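Local structure of C-type lectin domain family 4, member a4 (Mus musculus, 3VYJ) at residues 16-21 and 30-35; 36-41 and 124-129; 43-48 and 85-90; 65-70 and 97-102; 90-95 and 111-116. The protein acts as a dendritic-cell receptor that probably binds carbohydrates such as mannose through the calcium-dependent C-type lectin domain described here. All coordinates share one frame; numbering follows the deposited sequence.

Interaction 1: 16-21 and 30-35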
# COMPACT_ATOMS: atom_id res chain seq x y z
N PHE A 16 9.76 -3.64 -0.85
CA PHE A 16 10.29 -3.43 -2.19
C PHE A 16 9.37 -2.45 -2.89
O PHE A 16 8.14 -2.66 -2.92
CB PHE A 16 10.34 -4.77 -2.92
CG PHE A 16 11.12 -4.74 -4.19
CD1 PHE A 16 12.45 -5.15 -4.21
CD2 PHE A 16 10.53 -4.32 -5.38
CE1 PHE A 16 13.18 -5.13 -5.39
CE2 PHE A 16 11.26 -4.30 -6.56
CZ PHE A 16 12.58 -4.70 -6.56
N ILE A 17 9.95 -1.39 -3.46
CA ILE A 17 9.19 -0.37 -4.17
C ILE A 17 9.17 -0.75 -5.64
O ILE A 17 10.21 -0.84 -6.27
CB ILE A 17 9.83 1.04 -4.00
CG1 ILE A 17 10.24 1.33 -2.54
CG2 ILE A 17 8.91 2.14 -4.53
CD1 ILE A 17 9.16 1.18 -1.48
N LEU A 18 7.98 -1.01 -6.18
CA LEU A 18 7.83 -1.30 -7.60
C LEU A 18 7.58 0.01 -8.32
O LEU A 18 6.50 0.59 -8.22
CB LEU A 18 6.67 -2.29 -7.85
CG LEU A 18 6.74 -3.72 -7.29
CD1 LEU A 18 5.47 -4.51 -7.61
CD2 LEU A 18 7.96 -4.48 -7.80
N ASN A 19 8.61 0.52 -8.99
CA ASN A 19 8.50 1.79 -9.69
C ASN A 19 9.11 1.71 -11.08
O ASN A 19 9.20 2.70 -11.79
CB ASN A 19 9.11 2.93 -8.86
CG ASN A 19 10.51 2.62 -8.40
OD1 ASN A 19 11.15 1.71 -8.91
ND2 ASN A 19 10.98 3.36 -7.41
N ASP A 20 9.50 0.49 -11.47
CA ASP A 20 9.95 0.15 -12.81
C ASP A 20 8.92 0.54 -13.89
O ASP A 20 9.29 1.08 -14.93
CB ASP A 20 10.28 -1.36 -12.87
CG ASP A 20 10.34 -1.90 -14.30
OD1 ASP A 20 11.13 -1.38 -15.12
OD2 ASP A 20 9.61 -2.88 -14.60
N SER A 21 7.65 0.25 -13.63
CA SER A 21 6.54 0.74 -14.45
C SER A 21 5.25 0.64 -13.66
O SER A 21 5.23 0.11 -12.55
CB SER A 21 6.42 0.01 -15.79
OG SER A 21 5.93 -1.31 -15.63
N GLU A 30 0.27 -9.53 -8.49
CA GLU A 30 0.88 -10.68 -9.15
C GLU A 30 2.43 -10.57 -9.16
O GLU A 30 3.12 -11.54 -8.85
CB GLU A 30 0.34 -10.86 -10.55
CG GLU A 30 0.81 -12.15 -11.20
CD GLU A 30 0.33 -12.27 -12.62
OE1 GLU A 30 -0.83 -11.86 -12.90
OE2 GLU A 30 1.09 -12.77 -13.46
N LYS A 31 2.96 -9.40 -9.49
CA LYS A 31 4.42 -9.12 -9.32
C LYS A 31 4.96 -9.37 -7.90
O LYS A 31 5.95 -10.07 -7.75
CB LYS A 31 4.77 -7.71 -9.80
CG LYS A 31 4.65 -7.60 -11.32
CD LYS A 31 5.21 -6.28 -11.84
CE LYS A 31 4.10 -5.41 -12.38
NZ LYS A 31 4.71 -4.39 -13.27
N CYS A 32 4.28 -8.85 -6.87
CA CYS A 32 4.69 -9.17 -5.49
C CYS A 32 4.68 -10.69 -5.19
O CYS A 32 5.61 -11.22 -4.55
CB CYS A 32 3.81 -8.46 -4.46
SG CYS A 32 3.78 -6.67 -4.57
N SER A 33 3.62 -11.38 -5.64
CA SER A 33 3.46 -12.80 -5.29
C SER A 33 4.56 -13.65 -5.94
O SER A 33 5.01 -14.63 -5.34
CB SER A 33 2.05 -13.35 -5.65
OG SER A 33 1.92 -13.46 -7.07
N HIS A 34 5.01 -13.28 -7.14
CA HIS A 34 6.14 -13.97 -7.77
C HIS A 34 7.40 -13.87 -6.95
O HIS A 34 8.25 -14.77 -6.99
CB HIS A 34 6.43 -13.44 -9.16
CG HIS A 34 5.35 -13.76 -10.17
ND1 HIS A 34 5.15 -13.01 -11.27
CD2 HIS A 34 4.40 -14.78 -10.21
CE1 HIS A 34 4.14 -13.53 -12.00
NE2 HIS A 34 3.68 -14.61 -11.34
N MET A 35 7.53 -12.78 -6.19
CA MET A 35 8.69 -12.56 -5.33
C MET A 35 8.46 -13.20 -3.97
O MET A 35 9.21 -12.96 -3.04
CB MET A 35 8.94 -11.05 -5.17
CG MET A 35 9.29 -10.38 -6.50
SD MET A 35 9.86 -8.67 -6.33
CE MET A 35 8.28 -7.85 -6.20
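Leu18, on strand 13-19, and Met35, just past helix 25-34, form the tight end of this contact. The two side chains run past each other in opposite directions, and Leu18 CD2 comes to 3.7 Å from Met35 CE. The other branch, Leu18 CD1, lies 3.9 Å from Lys31 CB and 4.1 Å from Cys32 SG. One methyl thus meets the helix, the other the residue just past it. The bend of Met35 at chi3 (-81°) turns its CE toward Leu18 CD2. Met35 SD lies over the face of the Phe16 ring, 4.5 Å from its centroid and 10° off the normal, a Met-aromatic contact. Trp7 meets the same Phe16 ring.

The end at Ser21 is looser and more exposed. Lys31, bent at chi3, brings its NZ to 4.1 Å from Ser21 OG. Asp20 OD2 is 5.3 Å from Lys31 NZ, and Asp20 is poorly ordered. Any attraction between these charges is probably weak.

Cys32 is also tied by a disulfide to Cys125 of strand 121-128, which neighbours strand 13-19 in the sheet. The helix is therefore held to the sheet by methyl groups, sulfur and one covalent bond, with charge playing a minor part at the solvent edge.

Interaction 2: 36-41 and 124-129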
# COMPACT_ATOMS: atom_id res chain seq x y z
N GLY A 36 7.39 -14.00 -3.85
CA GLY A 36 7.04 -14.63 -2.59
C GLY A 36 6.50 -13.62 -1.58
O GLY A 36 6.48 -13.89 -0.37
N ALA A 37 6.03 -12.47 -2.07
CA ALA A 37 5.58 -11.37 -1.20
C ALA A 37 4.11 -11.01 -1.49
O ALA A 37 3.44 -11.73 -2.22
CB ALA A 37 6.50 -10.15 -1.40
N HIS A 38 3.64 -9.89 -0.94
CA HIS A 38 2.29 -9.36 -1.20
C HIS A 38 2.29 -7.86 -1.04
O HIS A 38 3.21 -7.30 -0.40
CB HIS A 38 1.27 -9.98 -0.24
CG HIS A 38 1.60 -9.76 1.21
ND1 HIS A 38 1.26 -8.62 1.87
CD2 HIS A 38 2.27 -10.57 2.14
CE1 HIS A 38 1.69 -8.70 3.16
NE2 HIS A 38 2.31 -9.89 3.31
N LEU A 39 1.28 -7.19 -1.61
CA LEU A 39 1.19 -5.73 -1.47
C LEU A 39 1.15 -5.36 -0.01
O LEU A 39 0.65 -6.13 0.83
CB LEU A 39 0.00 -5.13 -2.23
CG LEU A 39 0.14 -5.08 -3.76
CD1 LEU A 39 -1.21 -4.77 -4.38
CD2 LEU A 39 1.16 -4.05 -4.22
N VAL A 40 1.67 -4.17 0.31
CA VAL A 40 2.05 -3.87 1.71
C VAL A 40 0.83 -3.74 2.63
O VAL A 40 -0.20 -3.21 2.23
CB VAL A 40 2.99 -2.63 1.78
CG1 VAL A 40 2.31 -1.37 1.24
CG2 VAL A 40 3.48 -2.42 3.20
N VAL A 41 0.99 -4.20 3.86
CA VAL A 41 -0.04 -4.15 4.88
C VAL A 41 0.53 -3.26 6.00
O VAL A 41 1.56 -3.59 6.58
CB VAL A 41 -0.34 -5.59 5.40
CG1 VAL A 41 -1.22 -5.54 6.64
CG2 VAL A 41 -1.03 -6.43 4.30
N VAL A 124 4.04 -1.08 -3.49
CA VAL A 124 5.04 -1.55 -2.52
C VAL A 124 4.68 -2.96 -2.05
O VAL A 124 3.53 -3.18 -1.62
CB VAL A 124 5.05 -0.61 -1.29
CG1 VAL A 124 6.11 -1.04 -0.27
CG2 VAL A 124 5.22 0.84 -1.74
N CYS A 125 5.64 -3.90 -2.17
CA CYS A 125 5.52 -5.28 -1.71
C CYS A 125 6.18 -5.43 -0.36
O CYS A 125 7.10 -4.67 -0.03
CB CYS A 125 6.20 -6.26 -2.68
SG CYS A 125 5.78 -6.06 -4.43
N GLN A 126 5.71 -6.40 0.43
CA GLN A 126 6.37 -6.78 1.67
C GLN A 126 6.40 -8.28 1.86
O GLN A 126 5.55 -9.00 1.33
CB GLN A 126 5.77 -6.11 2.92
CG GLN A 126 4.49 -6.75 3.43
CD GLN A 126 3.88 -6.03 4.63
OE1 GLN A 126 4.36 -5.00 5.09
NE2 GLN A 126 2.83 -6.60 5.14
N VAL A 127 7.39 -8.73 2.62
CA VAL A 127 7.61 -10.14 2.92
C VAL A 127 8.28 -10.18 4.29
O VAL A 127 8.95 -9.22 4.69
CB VAL A 127 8.45 -10.82 1.83
CG1 VAL A 127 9.90 -10.33 1.84
CG2 VAL A 127 8.38 -12.35 1.94
N LYS A 128 8.05 -11.26 5.04
CA LYS A 128 8.66 -11.44 6.34
C LYS A 128 10.17 -11.53 6.21
O LYS A 128 10.69 -12.20 5.30
CB LYS A 128 8.12 -12.72 6.98
CG LYS A 128 7.85 -12.60 8.47
CD LYS A 128 6.39 -12.95 8.80
CE LYS A 128 5.39 -12.06 8.05
NZ LYS A 128 4.06 -11.89 8.71
N LYS A 129 10.88 -10.82 7.08
CA LYS A 129 12.31 -11.01 7.23
C LYS A 129 12.45 -12.12 8.26
O LYS A 129 12.98 -13.16 7.96
CB LYS A 129 12.95 -9.73 7.78
CG LYS A 129 14.47 -9.64 7.67
CD LYS A 129 14.93 -8.38 8.40
CE LYS A 129 16.42 -8.11 8.27
NZ LYS A 129 17.24 -9.18 8.92
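His38 and Gln126 form an antiparallel hydrogen-bonded pair. His38 N donates to Gln126 O at 3.1 Å, and Gln126 N donates to His38 O at 2.8 Å. One step on, Val40 N reaches Val124 O in a weak bond bent to 127°. Ala37 CB sits 3.8 Å from Val127 CB, and Val40 CG1 lies 3.8 Å from Val124 CB. The His38 imidazole has Gln126 O over one face, and its CE1 touches Gln126 CG at 3.4 Å.

The next shell sets these groups in place. With His38 CG between the backbone N and the carbonyl carbon (chi1 57°), His38 ND1 donates to Leu39 O at 2.8 Å, which helps fix the ring's rotation. Leu39 N is bonded to Glu29 OE1. Gly36, at positive phi, ends helix 25-34 in a Schellman motif.

The contact joins the C-terminal strand to the segment after the first helix. Its paired N-H and C=O groups are satisfied in a largely buried place, and the pairing weakens at Val40.

Interaction 3: 43-48 and 85-90. With SO4 (sulfate ion), chain B.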
# COMPACT_ATOMS: atom_id res chain seq x y z
N HIS A 43 0.36 -1.50 9.55
CA HIS A 43 -0.30 -1.62 10.85
C HIS A 43 0.05 -0.56 11.87
O HIS A 43 -0.53 -0.54 12.96
CB HIS A 43 -0.08 -3.00 11.45
CG HIS A 43 -1.03 -4.05 10.92
ND1 HIS A 43 -2.37 -3.94 11.05
CD2 HIS A 43 -0.79 -5.25 10.24
CE1 HIS A 43 -2.96 -5.01 10.48
NE2 HIS A 43 -1.99 -5.81 9.99
N SER A 44 1.01 0.31 11.56
CA SER A 44 1.45 1.31 12.53
C SER A 44 2.00 2.54 11.86
O SER A 44 2.35 2.51 10.67
CB SER A 44 2.51 0.71 13.45
OG SER A 44 3.69 0.44 12.72
N GLN A 45 2.11 3.61 12.66
CA GLN A 45 2.76 4.86 12.28
C GLN A 45 4.17 4.59 11.81
O GLN A 45 4.59 5.06 10.75
CB GLN A 45 2.74 5.85 13.47
CG GLN A 45 3.34 7.23 13.21
CD GLN A 45 2.53 8.08 12.24
OE1 GLN A 45 3.01 8.47 11.17
NE2 GLN A 45 1.29 8.37 12.62
N ALA A 46 4.90 3.78 12.57
CA ALA A 46 6.28 3.45 12.25
C ALA A 46 6.46 2.89 10.82
O ALA A 46 7.30 3.38 10.04
CB ALA A 46 6.85 2.50 13.32
N GLU A 47 5.66 1.87 10.46
CA GLU A 47 5.63 1.34 9.08
C GLU A 47 5.27 2.38 8.04
O GLU A 47 5.96 2.52 7.03
CB GLU A 47 4.68 0.13 8.97
CG GLU A 47 5.19 -1.09 9.70
CD GLU A 47 4.21 -2.27 9.70
OE1 GLU A 47 3.02 -2.09 9.36
OE2 GLU A 47 4.64 -3.38 10.03
N GLN A 48 4.20 3.13 8.27
CA GLN A 48 3.80 4.19 7.35
C GLN A 48 4.98 5.17 7.12
O GLN A 48 5.32 5.52 5.97
CB GLN A 48 2.55 4.91 7.89
CG GLN A 48 2.08 6.17 7.14
CD GLN A 48 1.28 5.89 5.86
OE1 GLN A 48 1.04 4.74 5.51
NE2 GLN A 48 0.87 6.96 5.16
N ALA A 85 -5.79 3.04 13.37
CA ALA A 85 -4.43 2.83 12.86
C ALA A 85 -4.23 3.27 11.41
O ALA A 85 -3.22 2.90 10.80
CB ALA A 85 -4.05 1.36 13.01
N THR A 86 -5.16 4.05 10.86
CA THR A 86 -5.14 4.37 9.41
C THR A 86 -4.68 5.79 9.06
O THR A 86 -4.56 6.63 9.94
CB THR A 86 -6.47 4.05 8.73
OG1 THR A 86 -7.49 4.92 9.23
CG2 THR A 86 -6.86 2.58 8.99
N PHE A 87 -4.42 6.04 7.77
CA PHE A 87 -3.78 7.28 7.30
C PHE A 87 -4.49 7.88 6.09
O PHE A 87 -3.87 8.49 5.20
CB PHE A 87 -2.27 7.04 7.05
CG PHE A 87 -1.54 6.56 8.27
CD1 PHE A 87 -1.17 7.46 9.26
CD2 PHE A 87 -1.29 5.21 8.47
CE1 PHE A 87 -0.54 7.02 10.42
CE2 PHE A 87 -0.67 4.76 9.62
CZ PHE A 87 -0.31 5.67 10.60
N TRP A 88 -5.80 7.72 6.08
CA TRP A 88 -6.66 8.31 5.07
C TRP A 88 -6.49 9.80 4.95
O TRP A 88 -6.60 10.50 5.95
CB TRP A 88 -8.11 7.99 5.42
CG TRP A 88 -8.49 6.52 5.36
CD1 TRP A 88 -8.85 5.68 6.42
CD2 TRP A 88 -8.59 5.68 4.15
NE1 TRP A 88 -9.15 4.41 5.96
CE2 TRP A 88 -9.01 4.35 4.61
CE3 TRP A 88 -8.39 5.89 2.79
CZ2 TRP A 88 -9.21 3.30 3.72
CZ3 TRP A 88 -8.58 4.82 1.91
CH2 TRP A 88 -8.99 3.56 2.37
N HIS A 89 -6.25 10.31 3.74
CA HIS A 89 -6.37 11.75 3.50
C HIS A 89 -7.76 12.20 3.92
O HIS A 89 -8.68 11.38 3.99
CB HIS A 89 -6.10 12.12 2.04
CG HIS A 89 -4.64 12.06 1.65
ND1 HIS A 89 -3.67 12.75 2.31
CD2 HIS A 89 -3.99 11.37 0.62
CE1 HIS A 89 -2.48 12.51 1.74
NE2 HIS A 89 -2.67 11.66 0.72
N LYS A 90 -7.93 13.48 4.23
CA LYS A 90 -9.21 13.99 4.70
C LYS A 90 -10.29 13.81 3.64
O LYS A 90 -10.07 14.08 2.45
CB LYS A 90 -9.10 15.46 5.11
CG LYS A 90 -8.44 15.66 6.47
CD LYS A 90 -8.12 17.13 6.75
CE LYS A 90 -7.56 17.30 8.15
NZ LYS A 90 -7.02 18.67 8.36
S SO4 B . -4.61 15.01 4.74
O1 SO4 B . -3.75 15.62 3.70
O2 SO4 B . -4.57 15.76 6.02
O3 SO4 B . -5.99 15.02 4.21
O4 SO4 B . -4.13 13.63 4.98
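The Phe87 ring carries the Gln48 side chain on one face and Gln45 at its edge. Gln48 CG stands over the ring centre, 3.8 Å from the centroid, in a CH-pi contact. The Gln48 amide is stacked nearly parallel to the ring, the planes 9° apart. Gln48 gets there with CG anti to the backbone N (chi1 173°) and a bend at the next torsion. Gln45 meets the rim with its amide turned steeply to the ring, and its CD is 3.7 Å from Phe87 CE1.

Two bonds steady the helix start. Ser44 is the N-cap, and its OG accepts weakly from Glu47 N. His43 N donates to Glu47 OE1 at 2.7 Å. Gln48 OE1 takes the indole N-H of Trp112, which holds its amide in position.

Further along, a sulfate, probably from the crystallisation liquor, lies at the edge of the His89 ring, in its plane. His89 ND1 donates to sulfate O4 at 2.8 Å and NE2 faces the carbonyl Asn104 O, so His89 probably carries both protons. Helix 45-53 is thus joined, through two glutamine side chains against the Phe87 ring, to the loop that leads to the calcium ligand Glu92.

Interaction 4: 65-70 and 97-102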
# COMPACT_ATOMS: atom_id res chain seq x y z
N LEU A 65 -4.71 -3.19 0.61
CA LEU A 65 -5.97 -2.91 1.29
C LEU A 65 -7.10 -2.76 0.27
O LEU A 65 -6.98 -2.00 -0.70
CB LEU A 65 -5.86 -1.63 2.14
CG LEU A 65 -7.07 -1.23 2.99
CD1 LEU A 65 -7.39 -2.27 4.05
CD2 LEU A 65 -6.89 0.15 3.63
N LEU A 66 -8.19 -3.49 0.52
CA LEU A 66 -9.36 -3.48 -0.34
C LEU A 66 -10.67 -3.43 0.43
O LEU A 66 -10.80 -4.00 1.53
CB LEU A 66 -9.37 -4.72 -1.22
CG LEU A 66 -8.30 -4.74 -2.30
CD1 LEU A 66 -7.09 -5.49 -1.76
CD2 LEU A 66 -8.84 -5.41 -3.54
N ASP A 67 -11.66 -2.77 -0.18
CA ASP A 67 -13.01 -2.78 0.36
C ASP A 67 -13.67 -4.09 -0.05
O ASP A 67 -13.97 -4.28 -1.22
CB ASP A 67 -13.81 -1.61 -0.20
CG ASP A 67 -15.22 -1.52 0.39
OD1 ASP A 67 -15.60 -2.38 1.21
OD2 ASP A 67 -15.92 -0.54 0.06
N ALA A 68 -13.87 -4.99 0.92
CA ALA A 68 -14.46 -6.30 0.66
C ALA A 68 -16.00 -6.30 0.65
O ALA A 68 -16.63 -7.35 0.48
CB ALA A 68 -13.95 -7.30 1.68
N GLY A 69 -16.63 -5.15 0.82
CA GLY A 69 -18.08 -5.11 0.89
C GLY A 69 -18.59 -3.70 0.82
O GLY A 69 -18.39 -3.00 -0.17
N GLN A 70 -19.26 -3.28 1.88
CA GLN A 70 -19.89 -1.97 1.93
C GLN A 70 -19.00 -1.10 2.84
O GLN A 70 -19.27 -0.96 4.02
CB GLN A 70 -21.33 -2.10 2.47
CG GLN A 70 -22.23 -0.86 2.36
CD GLN A 70 -22.64 -0.54 0.93
OE1 GLN A 70 -21.91 -0.82 -0.02
NE2 GLN A 70 -23.83 0.05 0.77
N TRP A 97 -17.18 4.92 -4.14
CA TRP A 97 -17.20 3.53 -3.67
C TRP A 97 -16.03 2.72 -4.16
O TRP A 97 -16.05 1.48 -4.08
CB TRP A 97 -18.51 2.85 -4.06
CG TRP A 97 -19.73 3.44 -3.37
CD1 TRP A 97 -20.67 4.32 -3.92
CD2 TRP A 97 -20.18 3.21 -1.99
NE1 TRP A 97 -21.64 4.63 -2.99
CE2 TRP A 97 -21.41 4.00 -1.82
CE3 TRP A 97 -19.71 2.45 -0.92
CZ2 TRP A 97 -22.12 4.02 -0.61
CZ3 TRP A 97 -20.43 2.48 0.29
CH2 TRP A 97 -21.61 3.24 0.44
N GLU A 98 -15.01 3.38 -4.69
CA GLU A 98 -13.88 2.63 -5.27
C GLU A 98 -13.21 1.75 -4.23
O GLU A 98 -13.17 2.10 -3.05
CB GLU A 98 -12.88 3.56 -5.98
CG GLU A 98 -13.50 4.40 -7.10
CD GLU A 98 -14.05 3.58 -8.28
OE1 GLU A 98 -13.65 2.40 -8.48
OE2 GLU A 98 -14.89 4.12 -9.03
N ARG A 99 -12.71 0.60 -4.66
CA ARG A 99 -12.35 -0.48 -3.72
C ARG A 99 -10.87 -0.60 -3.34
O ARG A 99 -10.56 -1.25 -2.34
CB ARG A 99 -12.87 -1.82 -4.26
CG ARG A 99 -14.40 -1.82 -4.42
CD ARG A 99 -15.02 -3.18 -4.74
NE ARG A 99 -16.49 -3.10 -4.57
CZ ARG A 99 -17.13 -3.26 -3.41
NH1 ARG A 99 -16.47 -3.57 -2.30
NH2 ARG A 99 -18.45 -3.15 -3.36
N CYS A 100 -9.98 -0.01 -4.14
CA CYS A 100 -8.51 -0.08 -3.94
C CYS A 100 -7.92 1.22 -3.35
O CYS A 100 -8.62 2.21 -3.23
CB CYS A 100 -7.80 -0.44 -5.25
SG CYS A 100 -7.93 -2.20 -5.68
N VAL A 101 -6.65 1.18 -2.97
CA VAL A 101 -6.07 2.18 -2.05
C VAL A 101 -4.62 2.41 -2.41
O VAL A 101 -3.86 1.46 -2.55
CB VAL A 101 -6.11 1.69 -0.59
CG1 VAL A 101 -5.56 2.75 0.37
CG2 VAL A 101 -7.52 1.31 -0.19
N ILE A 102 -4.27 3.68 -2.57
CA ILE A 102 -2.88 4.11 -2.80
C ILE A 102 -2.40 5.03 -1.67
O ILE A 102 -3.18 5.79 -1.08
CB ILE A 102 -2.70 4.83 -4.16
CG1 ILE A 102 -3.75 5.96 -4.35
CG2 ILE A 102 -2.73 3.82 -5.31
CD1 ILE A 102 -3.39 6.98 -5.41
O HOH W 1 -5.57 -1.37 -2.72
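Arg99 reaches across to Asp67 and Gly69. Arg99 CB passes 4.2 Å from Asp67 CB, and its CG and CD run on beside Asp67 O, with CD at 3.8 Å. The chain is extended from CG to NE (chi3 168°), which delivers the guanidinium to the turn after strand 61-67. Arg99 NH1 donates to Asp67 O at 2.8 Å from above that carbonyl plane, and to Gly69 O at 2.9 Å on a lone pair. Arg99 NH2 adds a second bond to Gly69 O at 3.2 Å, gripping it end-on.

Asp67 OD1 makes only a long salt bridge with Arg99 NH1. Its nearer partners are Gly69 N, in an Asx turn, and Gln72 N. Strands 61-67 and 100-106 pair antiparallel here, and Asp67 N donates to Arg99 O at 2.9 Å. Water 1 links Leu65 O to Val101 N.

Arg99 follows the calcium ligand Glu98, so its bonds tie the turn to that site. Its charge is probably balanced largely by the two carbonyl oxygens, with Asp67 at longer range.

Interaction 5: 90-95 and 111-116. With SO4 (sulfate ion), chain B.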
# COMPACT_ATOMS: atom_id res chain seq x y z
N LYS A 90 -7.93 13.48 4.23
CA LYS A 90 -9.21 13.99 4.70
C LYS A 90 -10.29 13.81 3.64
O LYS A 90 -10.07 14.08 2.45
CB LYS A 90 -9.10 15.46 5.11
CG LYS A 90 -8.44 15.66 6.47
CD LYS A 90 -8.12 17.13 6.75
CE LYS A 90 -7.56 17.30 8.15
NZ LYS A 90 -7.02 18.67 8.36
N GLY A 91 -11.45 13.31 4.07
CA GLY A 91 -12.54 13.02 3.14
C GLY A 91 -12.46 11.63 2.52
O GLY A 91 -13.44 11.14 1.95
N GLU A 92 -11.29 11.00 2.62
CA GLU A 92 -11.12 9.62 2.16
C GLU A 92 -11.57 8.66 3.25
O GLU A 92 -11.38 8.93 4.43
CB GLU A 92 -9.65 9.38 1.80
CG GLU A 92 -9.15 10.29 0.69
CD GLU A 92 -9.92 10.06 -0.59
OE1 GLU A 92 -9.77 8.98 -1.18
OE2 GLU A 92 -10.68 10.96 -1.01
N PRO A 93 -12.19 7.52 2.87
CA PRO A 93 -12.60 7.07 1.54
C PRO A 93 -14.11 7.26 1.32
O PRO A 93 -14.78 6.34 0.84
CB PRO A 93 -12.28 5.58 1.60
CG PRO A 93 -12.60 5.21 3.02
CD PRO A 93 -12.40 6.45 3.87
N ASN A 94 -14.61 8.45 1.65
CA ASN A 94 -16.06 8.72 1.71
C ASN A 94 -16.67 9.39 0.48
O ASN A 94 -17.89 9.56 0.41
CB ASN A 94 -16.38 9.52 2.97
CG ASN A 94 -15.92 8.83 4.24
OD1 ASN A 94 -16.14 7.64 4.43
ND2 ASN A 94 -15.28 9.59 5.13
N GLN A 95 -15.84 9.74 -0.49
CA GLN A 95 -16.30 10.45 -1.69
C GLN A 95 -16.98 9.55 -2.73
O GLN A 95 -17.78 10.03 -3.53
CB GLN A 95 -15.15 11.22 -2.35
CG GLN A 95 -14.39 12.13 -1.41
CD GLN A 95 -15.31 12.98 -0.56
OE1 GLN A 95 -16.07 13.80 -1.08
NE2 GLN A 95 -15.26 12.79 0.76
N GLY A 111 -0.54 10.19 2.75
CA GLY A 111 -1.74 9.52 3.26
C GLY A 111 -2.29 8.58 2.21
O GLY A 111 -1.64 8.35 1.18
N TRP A 112 -3.51 8.08 2.45
CA TRP A 112 -4.17 7.15 1.54
C TRP A 112 -5.36 7.74 0.84
O TRP A 112 -6.12 8.50 1.44
CB TRP A 112 -4.66 5.91 2.28
CG TRP A 112 -3.68 5.23 3.21
CD1 TRP A 112 -2.29 5.37 3.25
CD2 TRP A 112 -4.00 4.24 4.26
NE1 TRP A 112 -1.74 4.57 4.23
CE2 TRP A 112 -2.72 3.85 4.86
CE3 TRP A 112 -5.18 3.65 4.72
CZ2 TRP A 112 -2.65 2.92 5.89
CZ3 TRP A 112 -5.10 2.71 5.76
CH2 TRP A 112 -3.87 2.36 6.33
N ASN A 113 -5.54 7.32 -0.41
CA ASN A 113 -6.71 7.60 -1.23
C ASN A 113 -7.28 6.29 -1.79
O ASN A 113 -6.54 5.39 -2.17
CB ASN A 113 -6.33 8.50 -2.42
CG ASN A 113 -6.36 9.98 -2.08
OD1 ASN A 113 -6.47 10.39 -0.93
ND2 ASN A 113 -6.25 10.81 -3.11
N ASP A 114 -8.61 6.19 -1.84
CA ASP A 114 -9.23 5.04 -2.50
C ASP A 114 -9.34 5.38 -3.98
O ASP A 114 -9.60 6.53 -4.32
CB ASP A 114 -10.58 4.68 -1.85
CG ASP A 114 -11.67 5.69 -2.18
OD1 ASP A 114 -11.86 6.66 -1.41
OD2 ASP A 114 -12.28 5.55 -3.25
N ILE A 115 -9.06 4.42 -4.85
CA ILE A 115 -9.08 4.65 -6.28
C ILE A 115 -9.51 3.37 -6.98
O ILE A 115 -9.51 2.28 -6.36
CB ILE A 115 -7.68 5.02 -6.84
CG1 ILE A 115 -6.68 3.90 -6.54
CG2 ILE A 115 -7.20 6.38 -6.31
CD1 ILE A 115 -5.66 3.73 -7.63
N PRO A 116 -9.84 3.47 -8.29
CA PRO A 116 -10.16 2.27 -9.06
C PRO A 116 -9.01 1.27 -9.13
O PRO A 116 -7.87 1.64 -9.42
CB PRO A 116 -10.50 2.82 -10.45
CG PRO A 116 -10.96 4.23 -10.20
CD PRO A 116 -10.17 4.72 -9.02
S SO4 B . -4.61 15.01 4.74
O1 SO4 B . -3.75 15.62 3.70
O2 SO4 B . -4.57 15.76 6.02
O3 SO4 B . -5.99 15.02 4.21
O4 SO4 B . -4.13 13.63 4.98
O HOH W 2 -13.17 8.93 -1.32
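Glu92 and Pro93 face Asn113 and Asp114 here. With Asn94 as third residue, the first two form the EPN motif of a C-type lectin, and Trp112 to Asp114 form the WND motif. Glu92, Asn94, Asn113 and Asp114 are calcium ligands, together with Glu98. The peptide before Pro93 is cis, as in related calcium-dependent lectins, and EPN is the sequence associated with mannose-type binding.

One direct hydrogen bond joins the segments. Asp114 N donates to Glu92 OE1 at 3.1 Å, nearly along its C-O axis. Glu92 reaches it by bending at chi2 (-62°).

Like charges also meet. Glu92 OE1 and Asp114 OD1 are 3.1 Å apart, their carboxylate planes nearly parallel, 10° apart. Such crowding of acceptors is consistent with a site built for a cation, which would probably ease their repulsion.

Packing is close at the proline. Asp114 OD1 lies 3.1 Å from Pro93 CA and 3.2 Å from its CB.

Bonds within the loop shape it. Gly91 O accepts from Gln95 NE2 at 2.7 Å and from Asn94 N, on opposite faces of its plane. Pro93 O is bonded to Arg71, which also forms a weak, long ion pair with Asp114 OD2.

One water bridges the ligands. Water 2 donates to Asp114 OD1 at 2.6 Å, gives a weak bond to Glu92 OE2, and accepts from Gln95 N at 2.9 Å.

From the N terminus, interaction 1 comes first and closes a short loop, setting helix 25-34 against strand 13-19. It ends before the others begin. Interaction 2 then closes a long loop by pairing strand 38-39 with the C-terminal strand, and interactions 3, 4 and 5 all fall within that loop. Interactions 1 and 2 touch, and they reach neighbouring strands of one sheet. Interaction 3 ties helix 45-53 to the 85-90 segment and crosses interaction 4, which links strands 61-67 and 100-106. Interaction 4 in turn crosses interaction 5, at the calcium site. Interactions 3 and 5 follow in series, share Lys90, and are connected by backbone bonds of Phe87 and His89 to Trp112.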